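CRISPR system Cmr subunit Cmr5 (Thermus thermophilus HB8, PDB 2ZOP) is probably a component of the Cmr ribonucleoprotein complex, part of the type III-B CRISPR immunity that protects the bacterium against mobile genetic elements. Local coordinates at residues M31-P36 with F107-I112; Q6-K11 with Q68-R73. All blocks are in the same frame, centred on the assembly; numbering follows the deposited sequence.

Interaction 1 (M31-P36 with F107-I112); sequences MALKLP and FAQALI
Leu33 lies across the side chain of Gln109 at about a right angle, so that both of its methyl groups bear on the glutamine. The two methyls divide the contact, each nearest to a different atom. CD2 of Leu33 rests on CG of Gln109 at 3.6 Å, while CD1 of Leu33 reaches OE1 of Gln109, also at 3.6 Å. CD of Gln109 is 3.9 Å from both methyl carbons of Leu33, so the fork faces the amide carbon from one side, CD2 toward CG and CD1 toward OE1. The leucine thus touches the aliphatic part as well as the amide of its partner. Gln109 meets it through a bend in its own chain: with chi2 at -79°, the amide folds over to the leucine instead of running straight on from CB. Its OE1 accepts a hydrogen bond from NH2 of Arg29, one turn earlier on the helix that carries Leu33, which ties the amide to that helix.

Deeper in, Ala32 and Ala108 meet methyl to methyl, nearly head-on, with CB of Ala32 3.9 Å from CB of Ala108. Such short side chains let the backbones come close, the CA of Ala32 standing 6.8 Å from the CA of Ala108. This is antiparallel packing of helix 25-42 against helix 87-111 in an all-alpha fold: beyond Ala32, Leu33 also touches Lys105, and Pro36 reaches Ala101, Glu102 and Lys105, progressively earlier on the second helix. The proline nitrogen makes no bond to the preceding turn, and helix 25-42 is kinked there.

No hydrogen bond joins the two segments. Buried Ala32 also touches Leu62 of helix 57-69.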
loop_
_atom_site.group_PDB
_atom_site.type_symbol
_atom_site.label_atom_id
_atom_site.label_comp_id
_atom_site.label_asym_id
_atom_site.label_seq_id
_atom_site.Cartn_x
_atom_site.Cartn_y
_atom_site.Cartn_z
HETATM N N MSE A 31 19.011 9.873 5.048
HETATM C CA MSE A 31 17.786 9.521 5.749
HETATM C C MSE A 31 16.613 10.411 5.353
HETATM O O MSE A 31 15.484 9.941 5.251
HETATM C CB MSE A 31 17.999 9.575 7.263
HETATM C CG MSE A 31 18.268 8.200 7.841
HETATM SE SE MSE A 31 16.670 7.119 8.165
HETATM C CE MSE A 31 15.695 7.265 6.515
ATOM N N ALA A 32 16.890 11.692 5.140
ATOM C CA ALA A 32 15.859 12.642 4.740
ATOM C C ALA A 32 15.282 12.246 3.383
ATOM O O ALA A 32 14.071 12.328 3.168
ATOM C CB ALA A 32 16.446 14.062 4.664
ATOM N N LEU A 33 16.148 11.814 2.470
ATOM C CA LEU A 33 15.705 11.424 1.130
ATOM C C LEU A 33 14.965 10.088 1.099
ATOM O O LEU A 33 14.109 9.868 0.255
ATOM C CB LEU A 33 16.895 11.368 0.159
ATOM C CG LEU A 33 17.651 12.681 -0.086
ATOM C CD1 LEU A 33 18.579 12.527 -1.284
ATOM C CD2 LEU A 33 16.667 13.800 -0.337
ATOM N N LYS A 34 15.293 9.208 2.035
ATOM C CA LYS A 34 14.678 7.894 2.109
ATOM C C LYS A 34 13.344 7.845 2.863
ATOM O O LYS A 34 12.456 7.068 2.507
ATOM C CB LYS A 34 15.669 6.908 2.757
ATOM C CG LYS A 34 15.105 5.515 3.070
ATOM C CD LYS A 34 14.740 4.755 1.805
ATOM C CE LYS A 34 15.982 4.304 1.043
ATOM N NZ LYS A 34 15.630 3.642 -0.238
ATOM N N LEU A 35 13.185 8.686 3.882
ATOM C CA LEU A 35 11.969 8.647 4.684
ATOM C C LEU A 35 10.620 8.730 3.956
ATOM O O LEU A 35 9.732 7.914 4.209
ATOM C CB LEU A 35 12.022 9.698 5.791
ATOM C CG LEU A 35 10.870 9.593 6.798
ATOM C CD1 LEU A 35 10.809 8.175 7.373
ATOM C CD2 LEU A 35 11.066 10.633 7.914
ATOM N N PRO A 36 10.446 9.698 3.046
ATOM C CA PRO A 36 9.143 9.749 2.374
ATOM C C PRO A 36 8.805 8.411 1.725
ATOM O O PRO A 36 7.671 7.937 1.804
ATOM C CB PRO A 36 9.325 10.872 1.349
ATOM C CG PRO A 36 10.295 11.796 2.052
ATOM C CD PRO A 36 11.312 10.803 2.593
ATOM N N PHE A 107 14.730 20.369 1.349
ATOM C CA PHE A 107 15.784 21.234 1.851
ATOM C C PHE A 107 17.118 20.519 1.980
ATOM O O PHE A 107 18.164 21.155 1.913
ATOM C CB PHE A 107 15.362 21.887 3.172
ATOM C CG PHE A 107 14.424 23.045 2.980
ATOM C CD1 PHE A 107 14.856 24.196 2.323
ATOM C CD2 PHE A 107 13.091 22.957 3.368
ATOM C CE1 PHE A 107 13.974 25.238 2.047
ATOM C CE2 PHE A 107 12.197 23.996 3.095
ATOM C CZ PHE A 107 12.645 25.139 2.429
ATOM N N ALA A 108 17.093 19.200 2.156
ATOM C CA ALA A 108 18.343 18.440 2.240
ATOM C C ALA A 108 18.994 18.432 0.853
ATOM O O ALA A 108 20.217 18.537 0.730
ATOM C CB ALA A 108 18.079 16.999 2.706
ATOM N N GLN A 109 18.169 18.312 -0.184
ATOM C CA GLN A 109 18.648 18.299 -1.572
ATOM C C GLN A 109 19.263 19.635 -1.959
ATOM O O GLN A 109 20.222 19.687 -2.715
ATOM C CB GLN A 109 17.491 18.006 -2.541
ATOM C CG GLN A 109 17.057 16.558 -2.595
ATOM C CD GLN A 109 17.986 15.699 -3.439
ATOM O OE1 GLN A 109 19.176 15.580 -3.144
ATOM N NE2 GLN A 109 17.442 15.096 -4.496
ATOM N N ALA A 110 18.695 20.717 -1.439
ATOM C CA ALA A 110 19.176 22.055 -1.745
ATOM C C ALA A 110 20.318 22.560 -0.864
ATOM O O ALA A 110 21.129 23.371 -1.313
ATOM C CB ALA A 110 18.021 23.037 -1.662
ATOM N N LEU A 111 20.384 22.075 0.373
ATOM C CA LEU A 111 21.381 22.543 1.334
ATOM C C LEU A 111 22.545 21.612 1.677
ATOM O O LEU A 111 23.577 22.065 2.163
ATOM C CB LEU A 111 20.671 22.937 2.632
ATOM C CG LEU A 111 19.522 23.945 2.497
ATOM C CD1 LEU A 111 18.878 24.184 3.859
ATOM C CD2 LEU A 111 20.060 25.255 1.916
ATOM N N ILE A 112 22.378 20.315 1.446
ATOM C CA ILE A 112 23.433 19.360 1.758
ATOM C C ILE A 112 23.902 18.648 0.491
ATOM O O ILE A 112 23.148 17.890 -0.115
ATOM C CB ILE A 112 22.923 18.318 2.788
ATOM C CG1 ILE A 112 22.471 19.038 4.063
ATOM C CG2 ILE A 112 24.011 17.310 3.102
ATOM C CD1 ILE A 112 21.888 18.131 5.125
#

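Interaction 2 (Q6-K11 with Q68-R73); sequences QVWAQK and QVLGYR
A Schellman motif closes helix 57-69, and the two residues just before its glycine, Val69 and Leu70, pack against Trp8 and Lys11 of helix 4-19. Leu70 lays CD2 over one face of the Trp8 indole. That methyl stands 3.7 Å from the centroid of the five-membered ring and 20° off its normal, the geometry of a CH-pi contact, and its nearest ring atom is NE1 of Trp8 at 3.5 Å. Val69 approaches the same residue obliquely: its carbonyl O is 3.5 Å from CD1 of Trp8, and its CG1 comes within 3.7 Å of the backbone O of Trp8. Placed anti to the carbonyl carbon, the other methyl, CG2 of Val69, turns to CB of Lys11 at 3.8 Å, so the valine fork spans both residues. Helix 87-111 adds Glu96 beside Trp8, Phe104 beside Val69 and Val97 beside Leu70. Gly71 N bonds back to Gln68 O at 2.8 Å. At the positive phi of Gly71, 97°, a side chain would press against the carbonyl O of Leu70, as expected of the glycine that ends a helix in a Schellman motif.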
loop_
_atom_site.group_PDB
_atom_site.type_symbol
_atom_site.label_atom_id
_atom_site.label_comp_id
_atom_site.label_asym_id
_atom_site.label_seq_id
_atom_site.Cartn_x
_atom_site.Cartn_y
_atom_site.Cartn_z
ATOM N N GLN A 6 3.164 25.512 5.915
ATOM C CA GLN A 6 4.197 26.516 5.723
ATOM C C GLN A 6 5.087 26.555 6.960
ATOM O O GLN A 6 6.304 26.720 6.867
ATOM C CB GLN A 6 3.549 27.873 5.493
ATOM C CG GLN A 6 4.511 28.972 5.130
ATOM C CD GLN A 6 3.878 29.963 4.180
ATOM O OE1 GLN A 6 2.735 30.390 4.381
ATOM N NE2 GLN A 6 4.612 30.337 3.135
ATOM N N VAL A 7 4.469 26.397 8.125
ATOM C CA VAL A 7 5.213 26.394 9.371
ATOM C C VAL A 7 6.169 25.201 9.384
ATOM O O VAL A 7 7.346 25.346 9.718
ATOM C CB VAL A 7 4.254 26.324 10.575
ATOM C CG1 VAL A 7 5.030 26.073 11.856
ATOM C CG2 VAL A 7 3.477 27.626 10.675
ATOM N N TRP A 8 5.664 24.027 9.010
ATOM C CA TRP A 8 6.487 22.822 8.966
ATOM C C TRP A 8 7.639 23.003 7.987
ATOM O O TRP A 8 8.773 22.617 8.269
ATOM C CB TRP A 8 5.675 21.607 8.504
ATOM C CG TRP A 8 4.601 21.167 9.428
ATOM C CD1 TRP A 8 4.585 21.278 10.789
ATOM C CD2 TRP A 8 3.381 20.514 9.062
ATOM N NE1 TRP A 8 3.427 20.736 11.292
ATOM C CE2 TRP A 8 2.670 20.261 10.253
ATOM C CE3 TRP A 8 2.819 20.120 7.839
ATOM C CZ2 TRP A 8 1.417 19.631 10.260
ATOM C CZ3 TRP A 8 1.574 19.493 7.845
ATOM C CH2 TRP A 8 0.888 19.256 9.048
ATOM N N ALA A 9 7.328 23.570 6.821
ATOM C CA ALA A 9 8.324 23.797 5.782
ATOM C C ALA A 9 9.471 24.645 6.306
ATOM O O ALA A 9 10.637 24.322 6.094
ATOM C CB ALA A 9 7.679 24.475 4.569
ATOM N N GLN A 10 9.141 25.728 7.007
ATOM C CA GLN A 10 10.167 26.603 7.550
ATOM C C GLN A 10 10.934 26.007 8.734
ATOM O O GLN A 10 12.131 26.224 8.854
ATOM C CB GLN A 10 9.556 27.964 7.894
ATOM C CG GLN A 10 9.192 28.747 6.614
ATOM C CD GLN A 10 8.520 30.077 6.879
ATOM O OE1 GLN A 10 8.569 30.607 7.989
ATOM N NE2 GLN A 10 7.899 30.637 5.843
ATOM N N LYS A 11 10.260 25.247 9.591
ATOM C CA LYS A 11 10.935 24.617 10.733
ATOM C C LYS A 11 11.876 23.536 10.208
ATOM O O LYS A 11 12.976 23.342 10.728
ATOM C CB LYS A 11 9.914 23.992 11.695
ATOM C CG LYS A 11 9.208 24.990 12.630
ATOM C CD LYS A 11 8.157 24.284 13.488
ATOM C CE LYS A 11 7.584 25.199 14.563
ATOM N NZ LYS A 11 8.617 25.576 15.572
ATOM N N GLN A 68 9.905 16.916 16.154
ATOM C CA GLN A 68 9.821 18.213 16.820
ATOM C C GLN A 68 9.135 19.226 15.914
ATOM O O GLN A 68 8.331 20.039 16.375
ATOM C CB GLN A 68 11.217 18.685 17.242
ATOM C CG GLN A 68 11.759 17.870 18.410
ATOM C CD GLN A 68 13.241 18.098 18.691
ATOM O OE1 GLN A 68 13.752 17.659 19.717
ATOM N NE2 GLN A 68 13.931 18.764 17.781
ATOM N N VAL A 69 9.437 19.164 14.622
ATOM C CA VAL A 69 8.799 20.061 13.668
ATOM C C VAL A 69 7.286 19.865 13.744
ATOM O O VAL A 69 6.524 20.822 13.638
ATOM C CB VAL A 69 9.284 19.773 12.240
ATOM C CG1 VAL A 69 8.365 20.416 11.223
ATOM C CG2 VAL A 69 10.687 20.313 12.080
ATOM N N LEU A 70 6.852 18.622 13.934
ATOM C CA LEU A 70 5.432 18.341 14.033
ATOM C C LEU A 70 4.846 18.680 15.404
ATOM O O LEU A 70 3.651 18.535 15.615
ATOM C CB LEU A 70 5.150 16.881 13.685
ATOM C CG LEU A 70 5.359 16.504 12.215
ATOM C CD1 LEU A 70 4.985 15.045 12.010
ATOM C CD2 LEU A 70 4.505 17.394 11.323
ATOM N N GLY A 71 5.688 19.120 16.336
ATOM C CA GLY A 71 5.190 19.492 17.649
ATOM C C GLY A 71 5.302 18.450 18.747
ATOM O O GLY A 71 4.783 18.658 19.850
ATOM N N TYR A 72 5.965 17.333 18.462
ATOM C CA TYR A 72 6.146 16.283 19.462
ATOM C C TYR A 72 7.486 16.494 20.149
ATOM O O TYR A 72 8.349 17.196 19.625
ATOM C CB TYR A 72 6.121 14.905 18.792
ATOM C CG TYR A 72 4.765 14.556 18.228
ATOM C CD1 TYR A 72 3.790 13.964 19.026
ATOM C CD2 TYR A 72 4.441 14.863 16.908
ATOM C CE1 TYR A 72 2.518 13.686 18.519
ATOM C CE2 TYR A 72 3.186 14.593 16.393
ATOM C CZ TYR A 72 2.228 14.005 17.197
ATOM O OH TYR A 72 0.982 13.731 16.676
ATOM N N ARG A 73 7.660 15.882 21.314
ATOM C CA ARG A 73 8.908 16.000 22.063
ATOM C C ARG A 73 10.093 15.412 21.294
ATOM O O ARG A 73 11.171 16.009 21.232
ATOM C CB ARG A 73 8.778 15.267 23.402
ATOM C CG ARG A 73 9.980 15.409 24.318
ATOM C CD ARG A 73 9.908 14.397 25.463
ATOM N NE ARG A 73 9.874 13.035 24.940
ATOM C CZ ARG A 73 8.879 12.170 25.130
ATOM N NH1 ARG A 73 7.813 12.506 25.849
ATOM N NH2 ARG A 73 8.942 10.969 24.566
#

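How the interactions relate
Both contacts bury an apolar part, Ala32 with Ala108 and Trp8 with Val69, and carry an exposed polar residue at the margin, Gln109 and Lys11 respectively. Neither has an inter-segment hydrogen bond. Interaction 1 joins the sides of two helices through alanine methyls and an aliphatic-amide crossing; interaction 2 sets a helix end against a helix side, uses an aromatic face, and buries more (232 against 150 Å²). Helix 87-111 is common ground: it carries Ala108 and Gln109 and also touches Trp8, Val69 and Leu70. Helix 57-69 supplies Val69 and reaches Ala32 through Leu62. The segments alternate along the chain, and with centres about 16 Å apart Phe107 CE2 still packs 3.4 Å from Ala9 O, linking the two directly.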